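Local coordinates for GTPase-activating protein skywalker (Drosophila melanogaster, PDB 6R82) that regulates synaptic vesicle protein recycling and turnover as a Rab35 GTPase-activating protein, of which this chain is the TLDc domain, at residues 66-80 against 93-105. Sequence-based numbering, arbitrary orientation.
Sequences NEVFGAYCSSRWFER and FGTGETFLFSLYP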
ATOM      1  N   ASN A  66      16.022   6.760  -3.058  1.00 74.69           N
ATOM      2  CA  ASN A  66      15.654   6.404  -4.435  1.00 75.01           C
ATOM      3  C   ASN A  66      15.141   4.971  -4.579  1.00 68.53           C
ATOM      4  O   ASN A  66      15.136   4.429  -5.687  1.00 73.12           O
ATOM      5  CB  ASN A  66      16.816   6.641  -5.407  1.00 74.86           C
ATOM      6  CG  ASN A  66      17.443   8.005  -5.236  1.00 79.50           C
ATOM      7  OD1 ASN A  66      16.808   9.031  -5.492  1.00 78.25           O
ATOM      8  ND2 ASN A  66      18.696   8.029  -4.796  1.00 82.53           N
ATOM      9  N   GLU A  67      14.702   4.341  -3.493  1.00 69.54           N
ATOM     10  CA  GLU A  67      13.979   3.079  -3.577  1.00 69.42           C
ATOM     11  C   GLU A  67      12.494   3.349  -3.811  1.00 66.36           C
ATOM     12  O   GLU A  67      11.943   4.353  -3.347  1.00 64.23           O
ATOM     13  CB  GLU A  67      14.172   2.249  -2.304  1.00 68.42           C
ATOM     14  CG  GLU A  67      15.626   1.872  -2.021  1.00 72.97           C
ATOM     15  CD  GLU A  67      16.174   2.519  -0.760  1.00 77.44           C
ATOM     16  OE1 GLU A  67      15.377   3.102   0.011  1.00 78.38           O
ATOM     17  OE2 GLU A  67      17.409   2.454  -0.546  1.00 83.24           O
ATOM     18  N   VAL A  68      11.850   2.448  -4.550  1.00 66.37           N
ATOM     19  CA  VAL A  68      10.450   2.591  -4.940  1.00 60.22           C
ATOM     20  C   VAL A  68       9.754   1.271  -4.666  1.00 58.14           C
ATOM     21  O   VAL A  68      10.170   0.229  -5.184  1.00 61.14           O
ATOM     22  CB  VAL A  68      10.295   2.988  -6.417  1.00 62.13           C
ATOM     23  CG1 VAL A  68       8.855   2.787  -6.875  1.00 60.54           C
ATOM     24  CG2 VAL A  68      10.713   4.429  -6.615  1.00 63.23           C
ATOM     25  N   PHE A  69       8.704   1.313  -3.848  1.00 56.31           N
ATOM     26  CA  PHE A  69       7.944   0.126  -3.482  1.00 52.53           C
ATOM     27  C   PHE A  69       6.569   0.577  -2.988  1.00 49.91           C
ATOM     28  O   PHE A  69       6.273   1.772  -2.920  1.00 46.78           O
ATOM     29  CB  PHE A  69       8.691  -0.710  -2.438  1.00 56.69           C
ATOM     30  CG  PHE A  69       9.066   0.054  -1.198  1.00 60.30           C
ATOM     31  CD1 PHE A  69      10.266   0.751  -1.129  1.00 60.38           C
ATOM     32  CD2 PHE A  69       8.217   0.077  -0.100  1.00 56.09           C
ATOM     33  CE1 PHE A  69      10.614   1.447   0.012  1.00 60.56           C
ATOM     34  CE2 PHE A  69       8.557   0.776   1.041  1.00 58.56           C
ATOM     35  CZ  PHE A  69       9.758   1.463   1.097  1.00 62.01           C
ATOM     36  N   GLY A  70       5.718  -0.393  -2.665  1.00 50.41           N
ATOM     37  CA  GLY A  70       4.365  -0.055  -2.267  1.00 48.17           C
ATOM     38  C   GLY A  70       3.498  -1.287  -2.131  1.00 42.24           C
ATOM     39  O   GLY A  70       3.997  -2.393  -1.908  1.00 45.49           O
ATOM     40  N   ALA A  71       2.186  -1.075  -2.242  1.00 43.05           N
ATOM     41  CA  ALA A  71       1.255  -2.181  -2.072  1.00 41.29           C
ATOM     42  C   ALA A  71      -0.060  -1.907  -2.785  1.00 39.56           C
ATOM     43  O   ALA A  71      -0.543  -0.773  -2.812  1.00 41.37           O
ATOM     44  CB  ALA A  71       0.970  -2.451  -0.592  1.00 42.42           C
ATOM     45  N   TYR A  72      -0.641  -2.965  -3.337  1.00 37.30           N
ATOM     46  CA  TYR A  72      -2.031  -2.965  -3.753  1.00 41.24           C
ATOM     47  C   TYR A  72      -2.872  -3.344  -2.535  1.00 39.51           C
ATOM     48  O   TYR A  72      -2.662  -4.406  -1.943  1.00 36.90           O
ATOM     49  CB  TYR A  72      -2.229  -3.946  -4.913  1.00 39.97           C
ATOM     50  CG  TYR A  72      -3.658  -4.155  -5.352  1.00 35.95           C
ATOM     51  CD1 TYR A  72      -4.285  -3.248  -6.196  1.00 37.05           C
ATOM     52  CD2 TYR A  72      -4.379  -5.254  -4.929  1.00 38.61           C
ATOM     53  CE1 TYR A  72      -5.600  -3.434  -6.603  1.00 28.43           C
ATOM     54  CE2 TYR A  72      -5.702  -5.451  -5.333  1.00 35.56           C
ATOM     55  CZ  TYR A  72      -6.296  -4.532  -6.168  1.00 35.24           C
ATOM     56  OH  TYR A  72      -7.592  -4.723  -6.564  1.00 39.74           O
ATOM     57  N   CYS A  73      -3.807  -2.474  -2.152  1.00 40.32           N
ATOM     58  CA  CYS A  73      -4.630  -2.679  -0.964  1.00 37.48           C
ATOM     59  C   CYS A  73      -6.061  -3.000  -1.361  1.00 37.02           C
ATOM     60  O   CYS A  73      -6.715  -2.202  -2.035  1.00 33.47           O
ATOM     61  CB  CYS A  73      -4.599  -1.439  -0.076  1.00 40.93           C
ATOM     62  SG  CYS A  73      -2.909  -0.938   0.365  1.00 44.67           S
ATOM     63  N   SER A  74      -6.567  -4.138  -0.888  1.00 35.92           N
ATOM     64  CA  SER A  74      -7.874  -4.608  -1.331  1.00 36.08           C
ATOM     65  C   SER A  74      -9.046  -3.803  -0.758  1.00 38.66           C
ATOM     66  O   SER A  74     -10.106  -3.760  -1.385  1.00 40.17           O
ATOM     67  CB  SER A  74      -8.039  -6.078  -0.955  1.00 37.98           C
ATOM     68  OG  SER A  74      -7.907  -6.220   0.453  1.00 43.97           O
ATOM     69  N   SER A  75      -8.906  -3.166   0.410  1.00 37.15           N
ATOM     70  CA  SER A  75     -10.077  -2.700   1.151  1.00 36.94           C
ATOM     71  C   SER A  75      -9.949  -1.229   1.520  1.00 36.40           C
ATOM     72  O   SER A  75      -8.846  -0.675   1.574  1.00 36.45           O
ATOM     73  CB  SER A  75     -10.279  -3.532   2.428  1.00 38.60           C
ATOM     74  OG  SER A  75     -10.169  -4.906   2.131  1.00 41.98           O
ATOM     75  N   ARG A  76     -11.092  -0.594   1.792  1.00 33.60           N
ATOM     76  CA  ARG A  76     -11.044   0.822   2.138  1.00 35.47           C
ATOM     77  C   ARG A  76     -10.393   1.026   3.503  1.00 35.48           C
ATOM     78  O   ARG A  76     -10.576   0.230   4.431  1.00 31.92           O
ATOM     79  CB  ARG A  76     -12.436   1.456   2.097  1.00 36.01           C
ATOM     80  CG  ARG A  76     -13.525   0.615   2.546  1.00 51.12           C
ATOM     81  CD  ARG A  76     -14.889   1.183   2.194  1.00 37.71           C
ATOM     82  NE  ARG A  76     -15.796   0.270   2.854  1.00 40.69           N
ATOM     83  CZ  ARG A  76     -16.617   0.580   3.846  1.00 40.09           C
ATOM     84  NH1 ARG A  76     -16.714   1.837   4.278  1.00 41.83           N
ATOM     85  NH2 ARG A  76     -17.369  -0.378   4.373  1.00 47.13           N
ATOM     86  N   TRP A  77      -9.584   2.077   3.606  1.00 34.55           N
ATOM     87  CA  TRP A  77      -8.948   2.364   4.885  1.00 35.97           C
ATOM     88  C   TRP A  77      -9.979   2.749   5.935  1.00 34.19           C
ATOM     89  O   TRP A  77      -9.692   2.653   7.127  1.00 36.39           O
ATOM     90  CB  TRP A  77      -7.887   3.454   4.715  1.00 32.90           C
ATOM     91  CG  TRP A  77      -6.638   2.967   3.990  1.00 39.97           C
ATOM     92  CD1 TRP A  77      -6.301   3.212   2.693  1.00 38.71           C
ATOM     93  CD2 TRP A  77      -5.581   2.160   4.532  1.00 38.60           C
ATOM     94  NE1 TRP A  77      -5.108   2.604   2.391  1.00 40.41           N
ATOM     95  CE2 TRP A  77      -4.644   1.950   3.500  1.00 41.14           C
ATOM     96  CE3 TRP A  77      -5.344   1.585   5.786  1.00 38.04           C
ATOM     97  CZ2 TRP A  77      -3.466   1.201   3.683  1.00 43.64           C
ATOM     98  CZ3 TRP A  77      -4.179   0.824   5.966  1.00 44.22           C
ATOM     99  CH2 TRP A  77      -3.252   0.649   4.920  1.00 40.48           C
ATOM    100  N   PHE A  78     -11.180   3.161   5.510  1.00 34.80           N
ATOM    101  CA  PHE A  78     -12.290   3.385   6.430  1.00 35.62           C
ATOM    102  C   PHE A  78     -12.512   2.198   7.358  1.00 39.38           C
ATOM    103  O   PHE A  78     -12.965   2.380   8.491  1.00 35.45           O
ATOM    104  CB  PHE A  78     -13.568   3.651   5.634  1.00 33.95           C
ATOM    105  CG  PHE A  78     -14.780   3.992   6.479  1.00 34.47           C
ATOM    106  CD1 PHE A  78     -15.034   5.306   6.844  1.00 35.59           C
ATOM    107  CD2 PHE A  78     -15.686   2.998   6.860  1.00 35.77           C
ATOM    108  CE1 PHE A  78     -16.163   5.640   7.599  1.00 39.86           C
ATOM    109  CE2 PHE A  78     -16.814   3.309   7.612  1.00 41.43           C
ATOM    110  CZ  PHE A  78     -17.056   4.631   7.986  1.00 44.30           C
ATOM    111  N   GLU A  79     -12.218   0.983   6.895  1.00 34.79           N
ATOM    112  CA  GLU A  79     -12.477  -0.208   7.700  1.00 36.97           C
ATOM    113  C   GLU A  79     -11.473  -0.406   8.838  1.00 37.25           C
ATOM    114  O   GLU A  79     -11.612  -1.369   9.588  1.00 34.75           O
ATOM    115  CB  GLU A  79     -12.503  -1.450   6.797  1.00 34.52           C
ATOM    116  CG  GLU A  79     -13.764  -1.476   5.893  1.00 39.57           C
ATOM    117  CD  GLU A  79     -13.842  -2.703   4.976  1.00 51.54           C
ATOM    118  OE1 GLU A  79     -13.010  -3.623   5.108  1.00 51.88           O
ATOM    119  OE2 GLU A  79     -14.756  -2.744   4.119  1.00 62.31           O
ATOM    120  N   ARG A  80     -10.492   0.486   9.001  1.00 37.24           N
ATOM    121  CA  ARG A  80      -9.527   0.336  10.084  1.00 36.54           C
ATOM    122  C   ARG A  80     -10.187   0.355  11.461  1.00 39.42           C
ATOM    123  O   ARG A  80      -9.574  -0.118  12.428  1.00 41.98           O
ATOM    124  CB  ARG A  80      -8.472   1.440   9.996  1.00 34.01           C
ATOM    125  CG  ARG A  80      -9.060   2.831  10.197  1.00 33.55           C
ATOM    126  CD  ARG A  80      -8.083   3.933   9.828  1.00 31.21           C
ATOM    127  NE  ARG A  80      -8.630   5.258  10.140  1.00 31.18           N
ATOM    128  CZ  ARG A  80      -9.426   5.966   9.335  1.00 37.64           C
ATOM    129  NH1 ARG A  80      -9.794   5.490   8.130  1.00 32.11           N
ATOM    130  NH2 ARG A  80      -9.867   7.148   9.732  1.00 34.31           N
ATOM    131  N   PHE A  93      -7.186  -5.845   8.814  1.00 40.27           N
ATOM    132  CA  PHE A  93      -8.330  -6.064   7.941  1.00 40.73           C
ATOM    133  C   PHE A  93      -7.830  -6.235   6.507  1.00 39.26           C
ATOM    134  O   PHE A  93      -6.637  -6.098   6.228  1.00 39.17           O
ATOM    135  CB  PHE A  93      -9.346  -4.915   8.060  1.00 38.58           C
ATOM    136  CG  PHE A  93      -8.804  -3.567   7.618  1.00 37.27           C
ATOM    137  CD1 PHE A  93      -7.960  -2.834   8.439  1.00 37.56           C
ATOM    138  CD2 PHE A  93      -9.144  -3.044   6.374  1.00 39.84           C
ATOM    139  CE1 PHE A  93      -7.466  -1.595   8.046  1.00 39.64           C
ATOM    140  CE2 PHE A  93      -8.653  -1.816   5.964  1.00 38.93           C
ATOM    141  CZ  PHE A  93      -7.809  -1.085   6.801  1.00 42.06           C
ATOM    142  N   GLY A  94      -8.743  -6.561   5.597  1.00 40.74           N
ATOM    143  CA  GLY A  94      -8.421  -6.716   4.183  1.00 38.90           C
ATOM    144  C   GLY A  94      -8.605  -8.145   3.693  1.00 42.33           C
ATOM    145  O   GLY A  94      -9.000  -9.044   4.433  1.00 42.02           O
ATOM    146  N   THR A  95      -8.333  -8.337   2.401  1.00 40.36           N
ATOM    147  CA  THR A  95      -8.450  -9.653   1.781  1.00 46.15           C
ATOM    148  C   THR A  95      -7.128 -10.078   1.154  1.00 43.14           C
ATOM    149  O   THR A  95      -6.190  -9.286   0.998  1.00 43.33           O
ATOM    150  CB  THR A  95      -9.534  -9.693   0.693  1.00 47.49           C
ATOM    151  OG1 THR A  95      -8.999  -9.126  -0.514  1.00 43.09           O
ATOM    152  CG2 THR A  95     -10.771  -8.939   1.115  1.00 45.15           C
ATOM    153  N   GLY A  96      -7.092 -11.355   0.757  1.00 45.82           N
ATOM    154  CA  GLY A  96      -5.939 -11.977   0.138  1.00 46.56           C
ATOM    155  C   GLY A  96      -5.580 -11.476  -1.247  1.00 44.65           C
ATOM    156  O   GLY A  96      -4.588 -11.957  -1.806  1.00 48.96           O
ATOM    157  N   GLU A  97      -6.348 -10.540  -1.823  1.00 41.39           N
ATOM    158  CA  GLU A  97      -5.929  -9.875  -3.059  1.00 40.50           C
ATOM    159  C   GLU A  97      -4.873  -8.808  -2.809  1.00 40.92           C
ATOM    160  O   GLU A  97      -4.196  -8.386  -3.756  1.00 39.09           O
ATOM    161  CB  GLU A  97      -7.144  -9.256  -3.774  1.00 45.30           C
ATOM    162  CG  GLU A  97      -8.068 -10.286  -4.452  1.00 45.71           C
ATOM    163  CD  GLU A  97      -9.054  -9.651  -5.462  1.00 52.69           C
ATOM    164  OE1 GLU A  97      -9.911  -8.837  -5.039  1.00 46.37           O
ATOM    165  OE2 GLU A  97      -8.975  -9.968  -6.678  1.00 49.28           O
ATOM    166  N   THR A  98      -4.720  -8.363  -1.560  1.00 39.95           N
ATOM    167  CA  THR A  98      -3.665  -7.419  -1.201  1.00 40.54           C
ATOM    168  C   THR A  98      -2.298  -8.027  -1.510  1.00 42.55           C
ATOM    169  O   THR A  98      -2.070  -9.212  -1.273  1.00 42.71           O
ATOM    170  CB  THR A  98      -3.764  -7.085   0.298  1.00 41.14           C
ATOM    171  OG1 THR A  98      -5.034  -6.475   0.586  1.00 42.56           O
ATOM    172  CG2 THR A  98      -2.626  -6.182   0.743  1.00 40.10           C
ATOM    173  N   PHE A  99      -1.380  -7.220  -2.050  1.00 41.80           N
ATOM    174  CA  PHE A  99      -0.034  -7.724  -2.295  1.00 40.66           C
ATOM    175  C   PHE A  99       0.953  -6.580  -2.196  1.00 41.52           C
ATOM    176  O   PHE A  99       0.593  -5.415  -2.386  1.00 42.68           O
ATOM    177  CB  PHE A  99       0.105  -8.435  -3.663  1.00 44.56           C
ATOM    178  CG  PHE A  99      -0.069  -7.532  -4.884  1.00 40.99           C
ATOM    179  CD1 PHE A  99       0.996  -6.789  -5.392  1.00 43.28           C
ATOM    180  CD2 PHE A  99      -1.287  -7.476  -5.550  1.00 40.36           C
ATOM    181  CE1 PHE A  99       0.844  -5.988  -6.524  1.00 44.54           C
ATOM    182  CE2 PHE A  99      -1.452  -6.681  -6.689  1.00 37.69           C
ATOM    183  CZ  PHE A  99      -0.389  -5.925  -7.169  1.00 42.60           C
ATOM    184  N   LEU A 100       2.202  -6.927  -1.891  1.00 44.57           N
ATOM    185  CA  LEU A 100       3.316  -5.988  -1.890  1.00 44.22           C
ATOM    186  C   LEU A 100       4.074  -6.052  -3.208  1.00 44.84           C
ATOM    187  O   LEU A 100       4.083  -7.067  -3.903  1.00 48.93           O
ATOM    188  CB  LEU A 100       4.301  -6.285  -0.760  1.00 52.92           C
ATOM    189  CG  LEU A 100       3.810  -6.504   0.659  1.00 54.10           C
ATOM    190  CD1 LEU A 100       4.893  -7.250   1.422  1.00 53.92           C
ATOM    191  CD2 LEU A 100       3.515  -5.150   1.286  1.00 47.59           C
ATOM    192  N   PHE A 101       4.751  -4.958  -3.524  1.00 47.43           N
ATOM    193  CA  PHE A 101       5.638  -4.924  -4.673  1.00 50.76           C
ATOM    194  C   PHE A 101       6.820  -4.027  -4.345  1.00 54.21           C
ATOM    195  O   PHE A 101       6.756  -3.191  -3.437  1.00 48.74           O
ATOM    196  CB  PHE A 101       4.919  -4.418  -5.936  1.00 47.88           C
ATOM    197  CG  PHE A 101       4.506  -2.977  -5.862  1.00 46.57           C
ATOM    198  CD1 PHE A 101       5.375  -1.966  -6.230  1.00 48.65           C
ATOM    199  CD2 PHE A 101       3.242  -2.633  -5.409  1.00 49.03           C
ATOM    200  CE1 PHE A 101       4.998  -0.632  -6.152  1.00 51.31           C
ATOM    201  CE2 PHE A 101       2.852  -1.306  -5.333  1.00 45.62           C
ATOM    202  CZ  PHE A 101       3.734  -0.300  -5.705  1.00 52.35           C
ATOM    203  N   SER A 102       7.898  -4.207  -5.108  1.00 55.45           N
ATOM    204  CA  SER A 102       8.993  -3.252  -5.166  1.00 59.79           C
ATOM    205  C   SER A 102       9.357  -3.031  -6.623  1.00 58.13           C
ATOM    206  O   SER A 102       9.297  -3.960  -7.433  1.00 55.86           O
ATOM    207  CB  SER A 102      10.235  -3.733  -4.384  1.00 61.94           C
ATOM    208  OG  SER A 102      10.520  -5.097  -4.645  1.00 59.80           O
ATOM    209  N   LEU A 103       9.721  -1.795  -6.955  1.00 62.74           N
ATOM    210  CA  LEU A 103      10.193  -1.459  -8.292  1.00 67.54           C
ATOM    211  C   LEU A 103      11.690  -1.174  -8.355  1.00 71.56           C
ATOM    212  O   LEU A 103      12.319  -1.509  -9.361  1.00 69.96           O
ATOM    213  CB  LEU A 103       9.417  -0.251  -8.840  1.00 61.81           C
ATOM    214  CG  LEU A 103       7.928  -0.486  -9.129  1.00 62.37           C
ATOM    215  CD1 LEU A 103       7.321   0.677  -9.907  1.00 62.54           C
ATOM    216  CD2 LEU A 103       7.729  -1.791  -9.881  1.00 59.58           C
ATOM    217  N   TYR A 104      12.270  -0.587  -7.304  1.00 70.27           N
ATOM    218  CA  TYR A 104      13.698  -0.311  -7.189  1.00 71.57           C
ATOM    219  C   TYR A 104      14.111  -0.496  -5.736  1.00 75.50           C
ATOM    220  O   TYR A 104      13.322  -0.201  -4.830  1.00 74.18           O
ATOM    221  CB  TYR A 104      14.054   1.108  -7.660  1.00 71.29           C
ATOM    222  CG  TYR A 104      13.630   1.405  -9.083  1.00 79.50           C
ATOM    223  CD1 TYR A 104      12.464   2.123  -9.348  1.00 79.32           C
ATOM    224  CD2 TYR A 104      14.392   0.964 -10.167  1.00 80.60           C
ATOM    225  CE1 TYR A 104      12.062   2.400 -10.655  1.00 82.26           C
ATOM    226  CE2 TYR A 104      14.001   1.234 -11.479  1.00 82.12           C
ATOM    227  CZ  TYR A 104      12.835   1.952 -11.716  1.00 88.90           C
ATOM    228  OH  TYR A 104      12.439   2.225 -13.012  1.00 82.40           O
ATOM    229  N   PRO A 105      15.339  -0.991  -5.473  1.00 80.28           N
ATOM    230  CA  PRO A 105      16.332  -1.414  -6.468  1.00 75.59           C
ATOM    231  C   PRO A 105      15.935  -2.721  -7.147  1.00 73.68           C
ATOM    232  O   PRO A 105      16.104  -2.871  -8.354  1.00 74.46           O
ATOM    233  CB  PRO A 105      17.605  -1.588  -5.635  1.00 75.14           C
ATOM    234  CG  PRO A 105      17.111  -1.923  -4.257  1.00 76.86           C
ATOM    235  CD  PRO A 105      15.831  -1.160  -4.088  1.00 75.36           C
TER
HETATM  236  O   HOH W   1      -8.940  -6.210  -4.852  1.00 40.99           O
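Ser74 OG gathers three polar neighbours: it accepts a nearly straight bond from Thr95 N (2.9 Å), lies 2.9 Å from Thr98 OG1 and shares a hydrogen bond with Ser75 OG of its own segment. Thr98 OG1 in turn takes Ser74 N and donates, in the carbonyl plane, to Thr95 O, so two hydroxyls tie the type I turn Thr95–Thr98 to the end of strand 68-73. From there strands 68-73 and 99-104 run antiparallel to a classic beta bulge, where Val68 O accepts from both Leu103 N (2.7 Å) and Tyr104 N (3.1 Å). Between these ends, aromatic rings fold back over the partner strand. The Phe101 ring lies with one face over Gly70, whose CA sits 3.9 Å from the ring centroid in a CH-pi contact. The backbone places Tyr72 CB over the Phe99 face, 3.6 Å from its centroid; CG, anti to the backbone N (chi1 174°), carries the Tyr72 ring onward, nearly parallel to the Phe99 ring (planes 19° apart) but slid past it. A water bridges Tyr72 OH and Glu97 OE1, while Glu97 OE2 forms a salt bridge with Arg25. Just before the turn, Phe93 tucks one face against the Glu79–Arg80 backbone and brings CZ to 3.8 Å from Trp77 CE3. Within the TLDc sheet, strands 57-63 and 108-110 flank 68-73 and 99-104 respectively; Ala71 and Leu100 meet Ile138 of strand 135-138, and Trp77 packs edge-to-face with Phe47 of helix 44-51.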